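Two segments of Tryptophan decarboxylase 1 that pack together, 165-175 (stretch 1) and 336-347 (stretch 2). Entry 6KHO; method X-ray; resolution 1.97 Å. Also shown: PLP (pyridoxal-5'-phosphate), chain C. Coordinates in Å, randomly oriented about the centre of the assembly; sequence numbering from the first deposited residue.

Stretch 1, residues 165-175: GTGGGVILGTT
Stretch 2 336-347: LDCTCLYVRDTH

Two strands of one chain pair antiparallel: 168-172 and 339-343. Their N-to-C directions differ by 157°, and their axes approach to 4.7 Å. Both run in extended conformation. Gly 169 is at phi/psi -145/172, Val 170 at -152/143, Ile 171 at -90/123 and Tyr 342 at -119/138. Gly 168 is nearly fully stretched at 175/-177.

The register is set by three hydrogen-bonded pairs. Gly 168 N donates to Val 343 O (3.1 Å), and Val 343 N to Gly 168 O (2.9 Å). Val 170 N donates to Leu 341 O, and Leu 341 N to Val 170 O, both at 2.9 Å. Leu 172 N donates to Thr 339 (m) O (2.7 Å), and Thr 339 N to Leu 172 O (2.8 Å). Between them lie the non-hydrogen-bonded pairs Gly 169 with Tyr 342, CA to CA 4.3 Å, and Ile 171 with Cys 340, CA to CA 4.6 Å. Here CA-H groups meet carbonyls: Ile 171 CA lies 3.4 Å from Thr 339 O, and Tyr 342 CA 3.5 Å from Gly 168 O.

Before strand 168-172, the loop residue Thr 166 (-117/1, chi1 p) adds two more hydrogen bonds. Its OG1 donates to Arg 344 O at 2.8 Å. Its O accepts from Thr 346 N at 2.9 Å. Asp 345 (chi1 t) is the N-cap of the following helix; its OD1 accepts a weak bond from His 347 N at 3.1 Å.

Apolar contacts fall on both sheet faces. On one, Val 170 (p) CG1 meets Leu 341 (t, p) CD2 at 4.0 Å, and Leu 172 (m, t) CD1 meets the same Leu 341 CD2 at 4.1 Å. On the other, Ile 171 (m, t) CG1 lies 4.1 Å from Cys 340 (m) SG, and its CG2 4.3 Å from Cys 338 (t) SG.

Gly 168 and Gly 169 sit where a CB would be crowded. Gly 168 N is 3.4 Å from Thr 346 (p) CG2; a CB on Gly 168 would clash with that methyl. Gly 169 CA comes within 3.0 Å of Leu 341 O, and the Tyr 342 ring (chi1 m, chi2 89°) lies obliquely near Gly 169 CA.

At the far end, a cis peptide precedes Asp 337 (-100/146, chi1 m), whose CB points toward stretch 1 and lies 3.4 Å from Gly 173 O. Thr 174 (-143/158, p) is an N-cap, and Thr 175 (-62/-34, m) begins the helix. Thr 175 N donates to PLP O3P at 2.9 Å, so this end of the contact borders the cofactor phosphate.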

ATOM      1  N   GLY A 165      26.663  -9.060  -7.780  1.00 59.61           N
ATOM      2  CA  GLY A 165      25.286  -9.474  -7.988  1.00 54.84           C
ATOM      3  C   GLY A 165      24.398  -8.341  -8.473  1.00 48.53           C
ATOM      4  O   GLY A 165      24.652  -7.161  -8.228  1.00 48.91           O
ATOM      5  N   THR A 166      23.338  -8.718  -9.191  1.00 43.05           N
ATOM      6  CA  THR A 166      22.318  -7.782  -9.645  1.00 39.33           C
ATOM      7  C   THR A 166      20.942  -8.074  -9.051  1.00 35.36           C
ATOM      8  O   THR A 166      19.983  -7.376  -9.390  1.00 36.26           O
ATOM      9  CB  THR A 166      22.210  -7.793 -11.181  1.00 39.68           C
ATOM     10  OG1 THR A 166      21.691  -9.060 -11.611  1.00 36.94           O
ATOM     11  CG2 THR A 166      23.582  -7.560 -11.848  1.00 41.33           C
ATOM     12  N   GLY A 167      20.809  -9.098  -8.197  1.00 32.94           N
ATOM     13  CA  GLY A 167      19.530  -9.419  -7.612  1.00 31.47           C
ATOM     14  C   GLY A 167      19.197  -8.521  -6.431  1.00 34.44           C
ATOM     15  O   GLY A 167      20.036  -7.800  -5.887  1.00 33.67           O
ATOM     16  N   GLY A 168      17.932  -8.559  -6.037  1.00 31.26           N
ATOM     17  CA  GLY A 168      17.504  -7.809  -4.873  1.00 31.39           C
ATOM     18  C   GLY A 168      16.004  -7.932  -4.709  1.00 30.49           C
ATOM     19  O   GLY A 168      15.336  -8.649  -5.460  1.00 30.19           O
ATOM     20  N   GLY A 169      15.487  -7.224  -3.707  1.00 29.38           N
ATOM     21  CA  GLY A 169      14.095  -7.389  -3.340  1.00 29.72           C
ATOM     22  C   GLY A 169      13.477  -6.090  -2.881  1.00 30.45           C
ATOM     23  O   GLY A 169      14.153  -5.072  -2.722  1.00 25.72           O
ATOM     24  N   VAL A 170      12.160  -6.139  -2.681  1.00 25.15           N
ATOM     25  CA  VAL A 170      11.414  -5.012  -2.141  1.00 26.34           C
ATOM     26  C   VAL A 170      10.193  -5.563  -1.417  1.00 27.60           C
ATOM     27  O   VAL A 170       9.586  -6.543  -1.858  1.00 24.61           O
ATOM     28  CB  VAL A 170      11.011  -4.005  -3.245  1.00 25.73           C
ATOM     29  CG1 VAL A 170      10.120  -4.672  -4.308  1.00 25.20           C
ATOM     30  CG2 VAL A 170      10.304  -2.778  -2.631  1.00 26.15           C
ATOM     31  N   ILE A 171       9.838  -4.936  -0.302  1.00 25.14           N
ATOM     32  CA  ILE A 171       8.587  -5.245   0.376  1.00 28.07           C
ATOM     33  C   ILE A 171       7.510  -4.333  -0.199  1.00 28.00           C
ATOM     34  O   ILE A 171       7.645  -3.105  -0.173  1.00 27.05           O
ATOM     35  CB  ILE A 171       8.706  -5.064   1.896  1.00 28.73           C
ATOM     36  CG1 ILE A 171       9.756  -6.025   2.467  1.00 27.95           C
ATOM     37  CG2 ILE A 171       7.346  -5.275   2.548  1.00 26.39           C
ATOM     38  CD1 ILE A 171      10.070  -5.733   3.974  1.00 30.20           C
ATOM     39  N   LEU A 172       6.455  -4.937  -0.728  1.00 25.72           N
ATOM     40  CA  LEU A 172       5.300  -4.241  -1.268  1.00 27.97           C
ATOM     41  C   LEU A 172       4.075  -4.578  -0.423  1.00 29.05           C
ATOM     42  O   LEU A 172       4.114  -5.451   0.448  1.00 27.36           O
ATOM     43  CB  LEU A 172       5.064  -4.631  -2.741  1.00 26.98           C
ATOM     44  CG  LEU A 172       6.265  -4.414  -3.667  1.00 25.27           C
ATOM     45  CD1 LEU A 172       6.060  -5.045  -5.051  1.00 26.49           C
ATOM     46  CD2 LEU A 172       6.569  -2.926  -3.796  1.00 25.86           C
ATOM     47  N   GLY A 173       2.970  -3.879  -0.693  1.00 32.71           N
ATOM     48  CA  GLY A 173       1.740  -4.161   0.027  1.00 30.82           C
ATOM     49  C   GLY A 173       1.073  -5.456  -0.411  1.00 32.81           C
ATOM     50  O   GLY A 173       0.541  -6.197   0.419  1.00 34.85           O
ATOM     51  N   THR A 174       1.103  -5.763  -1.715  1.00 28.70           N
ATOM     52  CA  THR A 174       0.251  -6.811  -2.263  1.00 28.34           C
ATOM     53  C   THR A 174       0.970  -7.592  -3.352  1.00 30.82           C
ATOM     54  O   THR A 174       1.892  -7.099  -4.003  1.00 24.94           O
ATOM     55  CB  THR A 174      -1.050  -6.246  -2.884  1.00 32.23           C
ATOM     56  OG1 THR A 174      -0.718  -5.327  -3.938  1.00 30.87           O
ATOM     57  CG2 THR A 174      -1.920  -5.538  -1.833  1.00 35.01           C
ATOM     58  N   THR A 175       0.480  -8.812  -3.584  1.00 28.23           N
ATOM     59  CA  THR A 175       0.935  -9.574  -4.743  1.00 31.18           C
ATOM     60  C   THR A 175       0.577  -8.858  -6.043  1.00 30.40           C
ATOM     61  O   THR A 175       1.345  -8.895  -7.013  1.00 29.56           O
ATOM     62  CB  THR A 175       0.347 -10.988  -4.697  1.00 29.60           C
ATOM     63  OG1 THR A 175       0.913 -11.688  -3.584  1.00 29.58           O
ATOM     64  CG2 THR A 175       0.670 -11.773  -5.974  1.00 29.75           C
ATOM     65  N   LEU A 336      -0.943  -7.805   7.993  1.00 27.83           N
ATOM     66  CA  LEU A 336      -1.006  -7.057   6.738  1.00 31.03           C
ATOM     67  C   LEU A 336      -0.546  -5.613   6.948  1.00 33.53           C
ATOM     68  O   LEU A 336      -0.701  -5.051   8.036  1.00 32.64           O
ATOM     69  CB  LEU A 336      -2.438  -7.077   6.186  1.00 33.65           C
ATOM     70  CG  LEU A 336      -2.920  -8.325   5.425  1.00 34.22           C
ATOM     71  CD1 LEU A 336      -3.291  -9.481   6.355  1.00 33.01           C
ATOM     72  CD2 LEU A 336      -4.103  -7.961   4.531  1.00 35.71           C
ATOM     73  N   ASP A 337       0.046  -4.999   5.910  1.00 30.45           N
ATOM     74  CA  ASP A 337       0.418  -5.630   4.628  1.00 32.71           C
ATOM     75  C   ASP A 337       1.907  -5.973   4.611  1.00 33.06           C
ATOM     76  O   ASP A 337       2.729  -5.233   5.174  1.00 31.65           O
ATOM     77  CB  ASP A 337       0.138  -4.706   3.428  1.00 34.52           C
ATOM     78  CG  ASP A 337      -1.133  -3.883   3.582  1.00 39.02           C
ATOM     79  OD1 ASP A 337      -2.207  -4.481   3.794  1.00 43.04           O
ATOM     80  OD2 ASP A 337      -1.059  -2.634   3.486  1.00 46.46           O
ATOM     81  N   CYS A 338       2.249  -7.072   3.939  1.00 32.14           N
ATOM     82  CA  CYS A 338       3.643  -7.478   3.807  1.00 27.64           C
ATOM     83  C   CYS A 338       3.804  -8.523   2.697  1.00 30.02           C
ATOM     84  O   CYS A 338       3.586  -9.714   2.933  1.00 29.32           O
ATOM     85  CB  CYS A 338       4.163  -8.038   5.134  1.00 29.22           C
ATOM     86  SG  CYS A 338       5.964  -8.410   5.097  1.00 32.98           S
ATOM     87  N   THR A 339       4.166  -8.093   1.491  1.00 26.29           N
ATOM     88  CA  THR A 339       4.470  -9.007   0.390  1.00 26.21           C
ATOM     89  C   THR A 339       5.901  -8.758  -0.045  1.00 27.26           C
ATOM     90  O   THR A 339       6.290  -7.604  -0.243  1.00 28.97           O
ATOM     91  CB  THR A 339       3.525  -8.804  -0.801  1.00 26.64           C
ATOM     92  OG1 THR A 339       2.175  -9.005  -0.376  1.00 30.82           O
ATOM     93  CG2 THR A 339       3.850  -9.798  -1.938  1.00 27.78           C
ATOM     94  N   CYS A 340       6.679  -9.826  -0.188  1.00 24.42           N
ATOM     95  CA  CYS A 340       8.089  -9.723  -0.540  1.00 26.69           C
ATOM     96  C   CYS A 340       8.276 -10.122  -1.998  1.00 28.25           C
ATOM     97  O   CYS A 340       7.852 -11.206  -2.397  1.00 27.55           O
ATOM     98  CB  CYS A 340       8.933 -10.613   0.375  1.00 26.44           C
ATOM     99  SG  CYS A 340       8.820 -10.048   2.107  1.00 28.85           S
ATOM    100  N   LEU A 341       8.906  -9.247  -2.781  1.00 24.14           N
ATOM    101  CA  LEU A 341       9.226  -9.516  -4.179  1.00 25.26           C
ATOM    102  C   LEU A 341      10.734  -9.612  -4.339  1.00 26.57           C
ATOM    103  O   LEU A 341      11.455  -8.717  -3.891  1.00 25.78           O
ATOM    104  CB  LEU A 341       8.687  -8.405  -5.085  1.00 24.39           C
ATOM    105  CG  LEU A 341       9.261  -8.380  -6.508  1.00 25.19           C
ATOM    106  CD1 LEU A 341       8.809  -9.635  -7.281  1.00 25.75           C
ATOM    107  CD2 LEU A 341       8.837  -7.109  -7.223  1.00 25.35           C
ATOM    108  N   TYR A 342      11.205 -10.673  -4.996  1.00 26.44           N
ATOM    109  CA  TYR A 342      12.620 -10.872  -5.298  1.00 26.63           C
ATOM    110  C   TYR A 342      12.800 -10.939  -6.806  1.00 29.25           C
ATOM    111  O   TYR A 342      11.991 -11.561  -7.498  1.00 23.94           O
ATOM    112  CB  TYR A 342      13.159 -12.168  -4.672  1.00 23.50           C
ATOM    113  CG  TYR A 342      13.123 -12.178  -3.158  1.00 29.43           C
ATOM    114  CD1 TYR A 342      11.999 -12.629  -2.477  1.00 29.09           C
ATOM    115  CD2 TYR A 342      14.211 -11.721  -2.411  1.00 27.82           C
ATOM    116  CE1 TYR A 342      11.959 -12.642  -1.082  1.00 29.87           C
ATOM    117  CE2 TYR A 342      14.187 -11.734  -1.013  1.00 28.75           C
ATOM    118  CZ  TYR A 342      13.061 -12.196  -0.358  1.00 29.22           C
ATOM    119  OH  TYR A 342      13.020 -12.202   1.018  1.00 25.91           O
ATOM    120  N   VAL A 343      13.855 -10.295  -7.318  1.00 28.07           N
ATOM    121  CA  VAL A 343      14.144 -10.296  -8.750  1.00 25.96           C
ATOM    122  C   VAL A 343      15.617 -10.615  -8.958  1.00 29.44           C
ATOM    123  O   VAL A 343      16.465 -10.278  -8.127  1.00 27.44           O
ATOM    124  CB  VAL A 343      13.772  -8.952  -9.426  1.00 29.19           C
ATOM    125  CG1 VAL A 343      12.281  -8.624  -9.206  1.00 28.35           C
ATOM    126  CG2 VAL A 343      14.633  -7.822  -8.909  1.00 30.24           C
ATOM    127  N   ARG A 344      15.930 -11.258 -10.090  1.00 27.44           N
ATOM    128  CA  ARG A 344      17.326 -11.556 -10.370  1.00 29.10           C
ATOM    129  C   ARG A 344      18.085 -10.361 -10.933  1.00 36.33           C
ATOM    130  O   ARG A 344      19.318 -10.331 -10.837  1.00 34.81           O
ATOM    131  CB  ARG A 344      17.431 -12.753 -11.314  1.00 32.85           C
ATOM    132  CG  ARG A 344      17.432 -14.069 -10.529  1.00 34.85           C
ATOM    133  CD  ARG A 344      17.350 -15.270 -11.438  1.00 38.38           C
ATOM    134  NE  ARG A 344      18.389 -15.240 -12.451  1.00 44.40           N
ATOM    135  CZ  ARG A 344      18.265 -15.777 -13.659  1.00 46.67           C
ATOM    136  NH1 ARG A 344      17.131 -16.372 -14.008  1.00 44.03           N
ATOM    137  NH2 ARG A 344      19.270 -15.708 -14.518  1.00 51.71           N
ATOM    138  N   ASP A 345      17.387  -9.354 -11.466  1.00 33.39           N
ATOM    139  CA  ASP A 345      18.053  -8.164 -12.010  1.00 33.60           C
ATOM    140  C   ASP A 345      17.241  -6.923 -11.656  1.00 32.85           C
ATOM    141  O   ASP A 345      16.309  -6.560 -12.378  1.00 35.11           O
ATOM    142  CB  ASP A 345      18.237  -8.286 -13.522  1.00 35.57           C
ATOM    143  CG  ASP A 345      19.168  -7.221 -14.073  1.00 41.27           C
ATOM    144  OD1 ASP A 345      19.514  -6.292 -13.311  1.00 41.91           O
ATOM    145  OD2 ASP A 345      19.557  -7.309 -15.256  1.00 46.52           O
ATOM    146  N   THR A 346      17.623  -6.240 -10.571  1.00 33.17           N
ATOM    147  CA  THR A 346      16.860  -5.063 -10.168  1.00 33.27           C
ATOM    148  C   THR A 346      16.877  -3.985 -11.244  1.00 33.46           C
ATOM    149  O   THR A 346      15.902  -3.238 -11.387  1.00 31.31           O
ATOM    150  CB  THR A 346      17.385  -4.525  -8.844  1.00 34.71           C
ATOM    151  OG1 THR A 346      18.681  -3.955  -9.044  1.00 35.16           O
ATOM    152  CG2 THR A 346      17.481  -5.656  -7.845  1.00 33.53           C
ATOM    153  N   HIS A 347      17.949  -3.919 -12.039  1.00 32.45           N
ATOM    154  CA  HIS A 347      18.033  -2.927 -13.109  1.00 35.65           C
ATOM    155  C   HIS A 347      16.852  -3.030 -14.081  1.00 33.47           C
ATOM    156  O   HIS A 347      16.414  -2.014 -14.635  1.00 30.21           O
ATOM    157  CB  HIS A 347      19.371  -3.094 -13.837  1.00 37.79           C
ATOM    158  CG  HIS A 347      19.659  -2.036 -14.859  1.00 43.69           C
ATOM    159  ND1 HIS A 347      19.640  -0.687 -14.567  1.00 47.53           N
ATOM    160  CD2 HIS A 347      19.998  -2.133 -16.169  1.00 44.71           C
ATOM    161  CE1 HIS A 347      19.945   0.001 -15.654  1.00 41.31           C
ATOM    162  NE2 HIS A 347      20.173  -0.852 -16.638  1.00 43.70           N
TER
HETATM  163  N1  PLP C 601      -2.048 -14.974  -5.237  1.00 37.10           N
HETATM  164  C2  PLP C 601      -2.179 -16.046  -4.377  1.00 35.48           C
HETATM  165  C2A PLP C 601      -1.697 -17.413  -4.751  1.00 32.79           C
HETATM  166  C3  PLP C 601      -2.773 -15.864  -3.138  1.00 39.65           C
HETATM  167  O3  PLP C 601      -2.898 -16.929  -2.287  1.00 42.08           O
HETATM  168  C4  PLP C 601      -3.222 -14.606  -2.754  1.00 42.48           C
HETATM  169  C4A PLP C 601      -3.507 -14.324  -1.306  1.00 39.02           C
HETATM  170  C5  PLP C 601      -3.092 -13.529  -3.618  1.00 39.98           C
HETATM  171  C6  PLP C 601      -2.505 -13.719  -4.867  1.00 39.06           C
HETATM  172  C5A PLP C 601      -3.616 -12.185  -3.156  1.00 41.12           C
HETATM  173  O4P PLP C 601      -3.188 -11.107  -3.953  1.00 40.92           O
HETATM  174  P   PLP C 601      -3.120  -9.598  -3.351  1.00 42.61           P
HETATM  175  O1P PLP C 601      -4.407  -9.247  -2.655  1.00 48.93           O
HETATM  176  O2P PLP C 601      -2.844  -8.677  -4.513  1.00 41.05           O
HETATM  177  O3P PLP C 601      -2.013  -9.464  -2.321  1.00 35.88           O